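Local structure of PixA inclusion body protein (Burkholderia cenocepacia, 4LZK) at residues L53-N57 with G68-L74; S93-L98 with F162-R167; A150-S155 with Q183-A187. The protein is of unknown function but belongs to the PixA family of bacterial inclusion body proteins and forms a six-chain assembly rich in beta strands. All blocks are in the same frame, centred on the assembly; numbering follows the deposited sequence.

Interaction 1: L53-N57 with G68-L74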
ATOM      1  N   LEU C  53       0.229  14.285  -7.392  1.00 15.81           N
ATOM      2  CA  LEU C  53      -0.574  14.732  -6.316  1.00 15.15           C
ATOM      3  C   LEU C  53      -0.986  13.565  -5.460  1.00 13.83           C
ATOM      4  O   LEU C  53      -0.686  12.429  -5.788  1.00 14.59           O
ATOM      5  CB  LEU C  53      -1.794  15.515  -6.839  1.00 17.13           C
ATOM      6  CG  LEU C  53      -2.786  14.644  -7.648  1.00 18.55           C
ATOM      7  CD1 LEU C  53      -4.178  14.855  -7.084  1.00 21.22           C
ATOM      8  CD2 LEU C  53      -2.729  15.070  -9.083  1.00 21.15           C
ATOM      9  N   PHE C  54      -1.674  13.831  -4.369  1.00 12.63           N
ATOM     10  CA  PHE C  54      -2.158  12.801  -3.452  1.00 13.59           C
ATOM     11  C   PHE C  54      -3.646  13.138  -3.151  1.00 13.86           C
ATOM     12  O   PHE C  54      -4.005  14.315  -3.075  1.00 16.25           O
ATOM     13  CB  PHE C  54      -1.366  12.888  -2.186  1.00 15.25           C
ATOM     14  CG  PHE C  54       0.115  12.857  -2.382  1.00 20.13           C
ATOM     15  CD1 PHE C  54       0.771  11.658  -2.576  1.00 22.95           C
ATOM     16  CD2 PHE C  54       0.867  14.010  -2.351  1.00 23.24           C
ATOM     17  CE1 PHE C  54       2.163  11.606  -2.734  1.00 25.34           C
ATOM     18  CE2 PHE C  54       2.276  13.968  -2.508  1.00 24.88           C
ATOM     19  CZ  PHE C  54       2.909  12.760  -2.691  1.00 26.39           C
HETATM   20  N   MSE C  55      -4.482  12.162  -2.974  1.00 12.28           N
HETATM   21  CA  MSE C  55      -5.916  12.442  -2.631  1.00 12.43           C
HETATM   22  C   MSE C  55      -6.238  11.643  -1.371  1.00 12.51           C
HETATM   23  O   MSE C  55      -5.833  10.521  -1.253  1.00 12.28           O
HETATM   24  CB  MSE C  55      -6.842  12.041  -3.742  1.00 11.17           C
HETATM   25  CG  MSE C  55      -6.838  13.041  -4.903  1.00 12.12           C
HETATM   26 SE   MSE C  55      -8.117  12.618  -6.335  0.79 16.57          SE
HETATM   27  CE  MSE C  55      -9.648  13.385  -5.498  1.00 16.48           C
ATOM     28  N   LEU C  56      -6.893  12.276  -0.429  1.00 12.56           N
ATOM     29  CA  LEU C  56      -7.264  11.686   0.850  1.00 13.03           C
ATOM     30  C   LEU C  56      -8.755  11.868   1.051  1.00 13.55           C
ATOM     31  O   LEU C  56      -9.341  12.878   0.538  1.00 12.30           O
ATOM     32  CB  LEU C  56      -6.554  12.461   1.910  1.00 14.79           C
ATOM     33  CG  LEU C  56      -5.007  12.467   1.761  1.00 17.23           C
ATOM     34  CD1 LEU C  56      -4.490  13.349   2.834  1.00 19.77           C
ATOM     35  CD2 LEU C  56      -4.333  11.120   1.800  1.00 16.40           C
ATOM     36  N   ASN C  57      -9.375  10.980   1.800  1.00 11.90           N
ATOM     37  CA  ASN C  57     -10.767  11.125   2.125  1.00 12.87           C
ATOM     38  C   ASN C  57     -11.036  10.582   3.537  1.00 13.81           C
ATOM     39  O   ASN C  57     -10.318   9.731   4.056  1.00 14.15           O
ATOM     40  CB  ASN C  57     -11.686  10.424   1.083  1.00 13.96           C
ATOM     41  CG  ASN C  57     -11.485   8.953   1.070  1.00 17.34           C
ATOM     42  OD1 ASN C  57     -10.581   8.480   0.416  1.00 19.50           O
ATOM     43  ND2 ASN C  57     -12.223   8.219   1.947  1.00 18.45           N
ATOM     44  N   GLY C  68      -3.966   8.331  -0.346  1.00 26.59           N
ATOM     45  CA  GLY C  68      -2.697   8.842  -0.748  1.00 25.94           C
ATOM     46  C   GLY C  68      -2.529   8.919  -2.220  1.00 24.03           C
ATOM     47  O   GLY C  68      -1.883   9.804  -2.715  1.00 33.37           O
ATOM     48  N   ASN C  69      -3.024   7.943  -2.957  1.00 23.29           N
ATOM     49  CA  ASN C  69      -2.830   7.954  -4.393  1.00 20.70           C
ATOM     50  C   ASN C  69      -3.564   9.104  -5.100  1.00 19.24           C
ATOM     51  O   ASN C  69      -4.741   9.392  -4.746  1.00 18.56           O
ATOM     52  CB  ASN C  69      -3.429   6.620  -4.854  1.00 26.18           C
ATOM     53  CG  ASN C  69      -3.155   6.333  -6.272  1.00 31.69           C
ATOM     54  OD1 ASN C  69      -3.276   7.200  -7.157  1.00 32.30           O
ATOM     55  ND2 ASN C  69      -2.703   5.122  -6.514  1.00 42.98           N
ATOM     56  N   GLY C  70      -2.982   9.742  -6.120  1.00 14.78           N
ATOM     57  CA  GLY C  70      -3.624  10.868  -6.742  1.00 15.08           C
ATOM     58  C   GLY C  70      -4.882  10.492  -7.547  1.00 16.13           C
ATOM     59  O   GLY C  70      -5.739  11.329  -7.894  1.00 17.68           O
ATOM     60  N   ASN C  71      -4.981   9.197  -7.850  1.00 16.82           N
ATOM     61  CA  ASN C  71      -6.124   8.610  -8.489  1.00 20.65           C
ATOM     62  C   ASN C  71      -7.329   8.268  -7.575  1.00 20.39           C
ATOM     63  O   ASN C  71      -8.473   8.031  -8.064  1.00 20.72           O
ATOM     64  CB  ASN C  71      -5.628   7.323  -9.189  1.00 27.70           C
ATOM     65  CG  ASN C  71      -6.635   6.740 -10.084  1.00 36.11           C
ATOM     66  OD1 ASN C  71      -6.821   7.205 -11.219  1.00 43.12           O
ATOM     67  ND2 ASN C  71      -7.316   5.688  -9.584  1.00 46.37           N
ATOM     68  N   LEU C  72      -7.092   8.290  -6.286  1.00 18.50           N
ATOM     69  CA  LEU C  72      -8.027   7.980  -5.216  1.00 17.87           C
ATOM     70  C   LEU C  72      -8.650   6.579  -5.243  1.00 16.31           C
ATOM     71  O   LEU C  72      -8.543   5.852  -4.249  1.00 15.44           O
ATOM     72  CB  LEU C  72      -9.071   9.076  -4.984  1.00 20.02           C
ATOM     73  CG  LEU C  72      -9.784   8.968  -3.604  1.00 18.45           C
ATOM     74  CD1 LEU C  72      -8.881   8.877  -2.402  1.00 18.90           C
ATOM     75  CD2 LEU C  72     -10.812  10.067  -3.400  1.00 19.37           C
ATOM     76  N   GLY C  73      -9.285   6.187  -6.346  1.00 15.86           N
ATOM     77  CA  GLY C  73      -9.944   4.852  -6.372  1.00 16.71           C
ATOM     78  C   GLY C  73     -11.068   4.815  -5.352  1.00 15.62           C
ATOM     79  O   GLY C  73     -11.232   3.844  -4.579  1.00 14.04           O
ATOM     80  N   LEU C  74     -11.861   5.882  -5.286  1.00 14.09           N
ATOM     81  CA  LEU C  74     -12.873   6.020  -4.239  1.00 14.76           C
ATOM     82  C   LEU C  74     -14.026   5.064  -4.519  1.00 15.19           C
ATOM     83  O   LEU C  74     -14.467   4.915  -5.659  1.00 15.63           O
ATOM     84  CB  LEU C  74     -13.427   7.430  -4.238  1.00 16.08           C
ATOM     85  CG  LEU C  74     -14.410   7.812  -3.183  1.00 17.63           C
ATOM     86  CD1 LEU C  74     -13.879   7.776  -1.750  1.00 18.29           C
ATOM     87  CD2 LEU C  74     -15.001   9.209  -3.504  1.00 18.03           C
TER
HETATM   88  O   HOH W   1       0.027   9.918  -6.591  1.00 36.64           O

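Interaction 2: S93-L98 with F162-R167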
ATOM      1  N   SER C  93       0.169  28.113   1.360  1.00 14.68           N
ATOM      2  CA  SER C  93       0.827  29.242   2.089  1.00 18.20           C
ATOM      3  C   SER C  93       1.841  30.012   1.171  1.00 20.15           C
ATOM      4  O   SER C  93       2.185  31.110   1.451  1.00 25.55           O
ATOM      5  CB  SER C  93       1.528  28.736   3.338  1.00 15.95           C
ATOM      6  OG  SER C  93       2.608  27.913   3.030  1.00 16.41           O
ATOM      7  N   GLY C  94       2.317  29.371   0.131  1.00 20.11           N
ATOM      8  CA  GLY C  94       3.295  29.923  -0.819  1.00 24.74           C
ATOM      9  C   GLY C  94       2.735  29.816  -2.220  1.00 21.54           C
ATOM     10  O   GLY C  94       1.853  30.630  -2.590  1.00 25.16           O
ATOM     11  N   ASP C  95       3.145  28.804  -2.971  1.00 22.47           N
ATOM     12  CA  ASP C  95       2.381  28.463  -4.189  1.00 23.40           C
ATOM     13  C   ASP C  95       0.972  28.106  -3.684  1.00 22.68           C
ATOM     14  O   ASP C  95       0.816  27.669  -2.539  1.00 22.06           O
ATOM     15  CB  ASP C  95       2.896  27.221  -4.924  1.00 26.11           C
ATOM     16  CG  ASP C  95       4.406  27.244  -5.275  1.00 34.98           C
ATOM     17  OD1 ASP C  95       4.941  28.326  -5.599  1.00 32.07           O
ATOM     18  OD2 ASP C  95       5.029  26.108  -5.295  1.00 41.92           O
ATOM     19  N   ALA C  96      -0.055  28.350  -4.484  1.00 23.63           N
ATOM     20  CA  ALA C  96      -1.422  27.909  -4.100  1.00 20.37           C
ATOM     21  C   ALA C  96      -1.952  27.102  -5.292  1.00 22.40           C
ATOM     22  O   ALA C  96      -1.750  27.508  -6.473  1.00 21.71           O
ATOM     23  CB  ALA C  96      -2.289  29.074  -3.878  1.00 19.49           C
ATOM     24  N   ALA C  97      -2.608  25.990  -5.023  1.00 18.09           N
ATOM     25  CA  ALA C  97      -3.273  25.252  -6.058  1.00 17.95           C
ATOM     26  C   ALA C  97      -4.746  25.380  -5.757  1.00 17.14           C
ATOM     27  O   ALA C  97      -5.189  24.952  -4.682  1.00 14.86           O
ATOM     28  CB  ALA C  97      -2.884  23.817  -6.011  1.00 19.58           C
ATOM     29  N   LEU C  98      -5.484  26.006  -6.644  1.00 15.34           N
ATOM     30  CA  LEU C  98      -6.898  26.318  -6.402  1.00 16.25           C
ATOM     31  C   LEU C  98      -7.760  25.677  -7.486  1.00 15.06           C
ATOM     32  O   LEU C  98      -7.688  26.033  -8.631  1.00 13.65           O
ATOM     33  CB  LEU C  98      -7.077  27.808  -6.421  1.00 17.89           C
ATOM     34  CG  LEU C  98      -6.265  28.517  -5.334  1.00 18.05           C
ATOM     35  CD1 LEU C  98      -6.400  29.995  -5.566  1.00 20.35           C
ATOM     36  CD2 LEU C  98      -6.789  28.190  -3.972  1.00 17.83           C
ATOM     37  N   PHE C 162      -7.393  22.946 -11.955  1.00 15.61           N
ATOM     38  CA  PHE C 162      -6.969  23.864 -10.931  1.00 13.59           C
ATOM     39  C   PHE C 162      -5.989  24.870 -11.473  1.00 14.10           C
ATOM     40  O   PHE C 162      -5.286  24.654 -12.450  1.00 15.77           O
ATOM     41  CB  PHE C 162      -6.359  23.127  -9.741  1.00 13.54           C
ATOM     42  CG  PHE C 162      -5.008  22.480 -10.004  1.00 12.33           C
ATOM     43  CD1 PHE C 162      -4.913  21.162 -10.496  1.00 12.57           C
ATOM     44  CD2 PHE C 162      -3.819  23.115  -9.661  1.00 11.51           C
ATOM     45  CE1 PHE C 162      -3.707  20.575 -10.685  1.00 12.32           C
ATOM     46  CE2 PHE C 162      -2.600  22.494  -9.884  1.00 11.06           C
ATOM     47  CZ  PHE C 162      -2.549  21.235 -10.370  1.00 12.22           C
ATOM     48  N   ALA C 163      -5.968  26.023 -10.818  1.00 13.83           N
ATOM     49  CA  ALA C 163      -4.981  27.067 -11.167  1.00 15.27           C
ATOM     50  C   ALA C 163      -3.843  26.959 -10.199  1.00 17.91           C
ATOM     51  O   ALA C 163      -4.050  26.802  -8.983  1.00 19.11           O
ATOM     52  CB  ALA C 163      -5.609  28.451 -11.070  1.00 16.74           C
ATOM     53  N   LEU C 164      -2.622  26.989 -10.719  1.00 16.76           N
ATOM     54  CA  LEU C 164      -1.447  27.021  -9.895  1.00 16.14           C
ATOM     55  C   LEU C 164      -0.899  28.485  -9.862  1.00 19.05           C
ATOM     56  O   LEU C 164      -0.512  29.065 -10.908  1.00 16.11           O
ATOM     57  CB  LEU C 164      -0.448  26.040 -10.457  1.00 17.41           C
ATOM     58  CG  LEU C 164       0.620  25.536  -9.546  1.00 19.22           C
ATOM     59  CD1 LEU C 164       1.425  24.484 -10.209  1.00 20.73           C
ATOM     60  CD2 LEU C 164       1.538  26.618  -9.088  1.00 21.02           C
ATOM     61  N   TYR C 165      -0.868  29.067  -8.674  1.00 19.35           N
ATOM     62  CA  TYR C 165      -0.340  30.451  -8.538  1.00 25.16           C
ATOM     63  C   TYR C 165       0.985  30.386  -7.838  1.00 27.95           C
ATOM     64  O   TYR C 165       1.184  29.510  -6.968  1.00 27.07           O
ATOM     65  CB  TYR C 165      -1.298  31.353  -7.767  1.00 22.97           C
ATOM     66  CG  TYR C 165      -2.515  31.689  -8.487  1.00 25.16           C
ATOM     67  CD1 TYR C 165      -2.577  32.761  -9.377  1.00 25.21           C
ATOM     68  CD2 TYR C 165      -3.647  30.911  -8.319  1.00 27.03           C
ATOM     69  CE1 TYR C 165      -3.738  33.044 -10.055  1.00 28.71           C
ATOM     70  CE2 TYR C 165      -4.781  31.189  -8.965  1.00 27.93           C
ATOM     71  CZ  TYR C 165      -4.822  32.232  -9.865  1.00 27.41           C
ATOM     72  OH  TYR C 165      -6.002  32.433 -10.516  1.00 33.56           O
ATOM     73  N   THR C 166       1.954  31.233  -8.230  1.00 27.38           N
ATOM     74  CA  THR C 166       3.147  31.245  -7.426  1.00 29.25           C
ATOM     75  C   THR C 166       3.182  32.503  -6.570  1.00 27.34           C
ATOM     76  O   THR C 166       2.552  33.491  -6.889  1.00 32.42           O
ATOM     77  CB  THR C 166       4.485  31.170  -8.220  1.00 36.22           C
ATOM     78  OG1 THR C 166       4.463  32.095  -9.320  1.00 34.62           O
ATOM     79  CG2 THR C 166       4.748  29.757  -8.686  1.00 39.98           C
ATOM     80  N   ARG C 167       3.923  32.412  -5.487  1.00 30.21           N
ATOM     81  CA  ARG C 167       4.113  33.534  -4.531  1.00 37.90           C
ATOM     82  C   ARG C 167       5.365  34.215  -4.929  1.00 33.79           C
ATOM     83  O   ARG C 167       6.431  33.595  -4.906  1.00 36.96           O
ATOM     84  CB  ARG C 167       4.349  33.031  -3.087  1.00 41.97           C
ATOM     85  CG  ARG C 167       4.534  34.176  -2.089  1.00 43.86           C
ATOM     86  CD  ARG C 167       5.238  33.777  -0.804  1.00 43.70           C
ATOM     87  NE  ARG C 167       5.171  34.847   0.203  1.00 46.57           N
ATOM     88  CZ  ARG C 167       4.248  34.934   1.166  1.00 51.63           C
ATOM     89  NH1 ARG C 167       3.329  33.967   1.295  1.00 50.38           N
ATOM     90  NH2 ARG C 167       4.266  35.957   2.037  1.00 50.47           N
TER

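Interaction 3: A150-S155 with Q183-A187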
ATOM      1  N   ALA C 150     -23.284  11.135  -4.932  1.00 14.19           N
ATOM      2  CA  ALA C 150     -23.342   9.968  -5.803  1.00 15.79           C
ATOM      3  C   ALA C 150     -24.808   9.670  -6.100  1.00 15.00           C
ATOM      4  O   ALA C 150     -25.577   9.496  -5.157  1.00 16.35           O
ATOM      5  CB  ALA C 150     -22.691   8.755  -5.131  1.00 14.54           C
ATOM      6  N   LYS C 151     -25.186   9.545  -7.356  1.00 13.59           N
ATOM      7  CA  LYS C 151     -26.596   9.333  -7.667  1.00 16.17           C
ATOM      8  C   LYS C 151     -26.850   8.192  -8.610  1.00 17.18           C
ATOM      9  O   LYS C 151     -28.020   7.854  -8.828  1.00 16.66           O
ATOM     10  CB  LYS C 151     -27.306  10.587  -8.210  1.00 15.90           C
ATOM     11  CG  LYS C 151     -26.543  11.350  -9.232  1.00 19.19           C
ATOM     12  CD  LYS C 151     -26.653  10.764 -10.585  1.00 21.05           C
ATOM     13  CE  LYS C 151     -26.236  11.783 -11.666  1.00 21.29           C
ATOM     14  NZ  LYS C 151     -26.360  11.026 -12.961  1.00 16.89           N
ATOM     15  N   SER C 152     -25.804   7.641  -9.229  1.00 15.59           N
ATOM     16  CA  SER C 152     -26.044   6.415 -10.017  1.00 17.44           C
ATOM     17  C   SER C 152     -24.947   5.401  -9.735  1.00 17.43           C
ATOM     18  O   SER C 152     -23.799   5.777  -9.467  1.00 15.10           O
ATOM     19  CB  SER C 152     -26.144   6.724 -11.493  1.00 18.39           C
ATOM     20  OG  SER C 152     -27.052   7.811 -11.774  1.00 25.22           O
ATOM     21  N   ALA C 153     -25.289   4.100  -9.771  1.00 17.75           N
ATOM     22  CA  ALA C 153     -24.297   3.063  -9.547  1.00 18.12           C
ATOM     23  C   ALA C 153     -23.402   2.941 -10.744  1.00 19.67           C
ATOM     24  O   ALA C 153     -23.843   3.214 -11.871  1.00 20.06           O
ATOM     25  CB  ALA C 153     -24.959   1.722  -9.210  1.00 20.95           C
ATOM     26  N   GLY C 154     -22.131   2.572 -10.523  1.00 17.41           N
ATOM     27  CA  GLY C 154     -21.201   2.384 -11.589  1.00 16.70           C
ATOM     28  C   GLY C 154     -19.853   3.056 -11.315  1.00 15.74           C
ATOM     29  O   GLY C 154     -19.567   3.440 -10.176  1.00 14.71           O
ATOM     30  N   SER C 155     -19.085   3.182 -12.368  1.00 13.84           N
ATOM     31  CA  SER C 155     -17.726   3.681 -12.289  1.00 14.58           C
ATOM     32  C   SER C 155     -17.569   4.928 -13.066  1.00 14.04           C
ATOM     33  O   SER C 155     -17.964   4.985 -14.225  1.00 18.57           O
ATOM     34  CB  SER C 155     -16.734   2.577 -12.717  1.00 16.73           C
ATOM     35  OG  SER C 155     -15.404   3.204 -12.810  1.00 22.86           O
ATOM     36  N   GLN C 183     -10.523   8.542 -10.109  1.00 14.38           N
ATOM     37  CA  GLN C 183     -11.500   7.484 -10.366  1.00 17.02           C
ATOM     38  C   GLN C 183     -12.330   7.191  -9.112  1.00 16.75           C
ATOM     39  O   GLN C 183     -11.835   7.215  -7.969  1.00 15.69           O
ATOM     40  CB  GLN C 183     -10.783   6.159 -10.809  1.00 18.76           C
ATOM     41  CG  GLN C 183      -9.759   6.365 -11.889  1.00 21.83           C
ATOM     42  CD  GLN C 183      -8.903   5.124 -12.192  1.00 23.86           C
ATOM     43  OE1 GLN C 183      -8.484   4.417 -11.291  1.00 25.01           O
ATOM     44  NE2 GLN C 183      -8.646   4.886 -13.476  1.00 23.36           N
ATOM     45  N   ALA C 184     -13.616   6.953  -9.332  1.00 16.24           N
ATOM     46  CA  ALA C 184     -14.529   6.707  -8.258  1.00 14.52           C
ATOM     47  C   ALA C 184     -15.642   5.730  -8.773  1.00 16.58           C
ATOM     48  O   ALA C 184     -15.802   5.553  -9.991  1.00 17.99           O
ATOM     49  CB  ALA C 184     -15.114   8.003  -7.801  1.00 16.69           C
ATOM     50  N   ALA C 185     -16.324   5.059  -7.846  1.00 15.00           N
ATOM     51  CA  ALA C 185     -17.395   4.129  -8.106  1.00 16.34           C
ATOM     52  C   ALA C 185     -18.379   4.190  -6.946  1.00 16.43           C
ATOM     53  O   ALA C 185     -18.033   4.458  -5.804  1.00 15.70           O
ATOM     54  CB  ALA C 185     -16.890   2.703  -8.223  1.00 16.63           C
ATOM     55  N   ALA C 186     -19.628   3.913  -7.246  1.00 16.54           N
ATOM     56  CA  ALA C 186     -20.647   3.871  -6.249  1.00 15.56           C
ATOM     57  C   ALA C 186     -21.435   2.610  -6.422  1.00 18.49           C
ATOM     58  O   ALA C 186     -21.588   2.146  -7.560  1.00 13.96           O
ATOM     59  CB  ALA C 186     -21.580   5.093  -6.374  1.00 16.53           C
ATOM     60  N   ALA C 187     -21.890   2.065  -5.287  1.00 17.85           N
ATOM     61  CA  ALA C 187     -22.769   0.908  -5.246  1.00 23.07           C
ATOM     62  C   ALA C 187     -24.073   1.273  -4.535  1.00 27.26           C
ATOM     63  O   ALA C 187     -25.095   0.722  -4.992  1.00 30.45           O
ATOM     64  CB  ALA C 187     -22.120  -0.233  -4.488  1.00 20.07           C
ATOM     65  OXT ALA C 187     -24.126   2.046  -3.513  1.00 22.98           O
TER
HETATM   66  O   HOH W   2     -13.495   3.815 -10.742  1.00 24.90           O

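Interaction 1: L53-N57 with G68-L74
The loop leading into strand 72-76 is pinned to strand 53-57 by two backbone hydrogen bonds, Gly-68 N to Met-55 O at 3.0 Å and a weak one from Met-55 N to Asn-69 O, whereas the axes of strands 53-57 and 72-74 pass 7.9 Å apart. Gly-68 O lies 3.1 Å from Phe-54 CA in a CA-H...O contact and also meets the Phe-54 ring at its edge, in the ring plane. Glycine suits positions 68 and 70: at the backbone angles of Gly-68 (phi 105°) a CB would press on the preceding carbonyl oxygen, and one on Gly-70 would collide with Leu-53 O, which a water bridges to Gly-70 N. In between, Asn-69 folds the chain through an Asx turn within a type I turn. Strands 53-57 and 72-76 belong to different sheets, so the loop bridges the two, consistent with a beta sandwich of the family's cupredoxin-like clan. Met-55, present as selenomethionine, bends at chi3 (82°) and sets SE 3.1 Å from Gly-70 O. This oxygen sits almost on the extension of the CE-SE bond, as in a chalcogen contact. SE also touches Leu-72 CB at 3.9 Å, the side chains crossing at about a right angle. Leu-72 CD1 then reaches Asn-57 OD1 at 3.3 Å; that oxygen is satisfied by Ser-65 OG, while Leu-74 CD1 rests against the amide carbon CG of Asn-57.

Interaction 2: S93-L98 with F162-R167
Antiparallel pairing of strands 96-105 and 154-167 brings Ala-96 opposite Tyr-165, Ala-97 opposite Leu-164 and Leu-98 opposite Ala-163, in a sheet that forms one layer of what is probably a beta sandwich. Ala-96 with Tyr-165 and Leu-98 with Ala-163 are hydrogen-bonded pairs, each closed by two bonds. The straightest is Tyr-165 N to Ala-96 O, 2.8 Å long with an N-H...O angle of 174°; Ala-163 N reaches Leu-98 O over the same length but from above the carbonyl plane. Ala-97 and Leu-164 form the non-hydrogen-bonded pair between them, where Ala-97 CA lies 3.4 Å from Ala-163 O in a CA-H...O contact. On the face carrying Ala-97 and Leu-164, the small methyl of Ala-97 leaves room for Phe-162, whose CD2 comes within 3.8 Å of Ala-97 CB. Both residues also pack on Ile-26 of strand 19-26, in the facing sheet, so apolar residues fit this interior side. The other face is more open: Leu-98 CD1 meets the Tyr-165 ring at CE2, 3.9 Å away, the two side chains crossing at about a right angle. Next to the Ala-96 and Tyr-165 pair, Asp-95 and Thr-166 lie side by side, with OD1 3.4 Å from CG2. With CG beside its own backbone N (chi1 -53°), the Asp-95 carboxylate meets Lys-32 in a salt bridge and Thr-28 in a hydrogen bond. Arg-167, extended from CG to NE, lays its CB against Gly-94 O, while its NH2 bonds Asn-170 and the backbone of Glu-120 of the second subunit. The four backbone bonds thus fix the register, and the charged residues at this end of the strand pair carry its polar chemistry outward: Asp-95 binds helix 28-34, and Arg-167 reaches across the subunit interface.

Interaction 3: A150-S155 with Q183-A187
Gly-154 O is gripped by two donors of the last strand: Ala-186 N, 3.0 Å away and nearly in line with the carbonyl bond, and the weaker CA-H of Ala-185, whose CA lies at 3.1 Å. The methyl carbon CB of Ala-185 closes on the same oxygen at 3.4 Å. In return, Gly-154 N gives a 3.0 Å hydrogen bond to Ala-186 O with an N-H...O angle of 169°, and Ala-153 CA leans on that acceptor too. These two N-H...O bonds make Gly-154 and Ala-186 a hydrogen-bonded antiparallel pair; Ser-155 and Ala-185 follow as a non-hydrogen-bonded one, their CA atoms 4.2 Å apart. Glycine belongs at 154 because its backbone angles, with phi at 134°, would press a CB against Ala-153 O. At Ser-155 the OG stands anti to the backbone N (chi1 172°) and is joined through a water to Ala-184 O; the water's bond to that carbonyl is weak. A short polar side chain suits this partly exposed position, since it can hold the water beside the strand. Before the strand begins, the chain turns so that Ala-150 CB meets Ala-186 CB at 4.0 Å, while Ser-152 O approaches the same methyl. Alanine is small enough at both places for the loop to pass close to the strand, and Ala-186 is buried. Ala-187 packs on Tyr-157 of the fourth subunit, and Ser-155 packs on Ala-187 of the third. The contact thus closes the open end of the hairpin formed by strands 154-167 and 172-186. Val-78 and Val-110 from loops cover Ala-186, and Leu-76 of strand 72-76 touches both Ala-150 and Ala-186.

Along the chain interaction 1 closes before the other two open, whereas interactions 2 and 3 cross, their segments alternating. All three reach the sheet containing strands 72-76, 96-105, 154-167 and 172-186. Interactions 2 and 3 both use strand 154-167, with centres about 30 Å apart on opposite sides of the chain's centre, so they fix the two ends of this long strand. Interaction 1 is buried between them, its centre about 16 Å from that of interaction 3 and about 19 Å from that of interaction 2. It touches interaction 3 where strands 72-76 and 172-186 are neighbours, and its strand 53-57 ties the second sheet to this framework. Each contact also borders at least one other subunit.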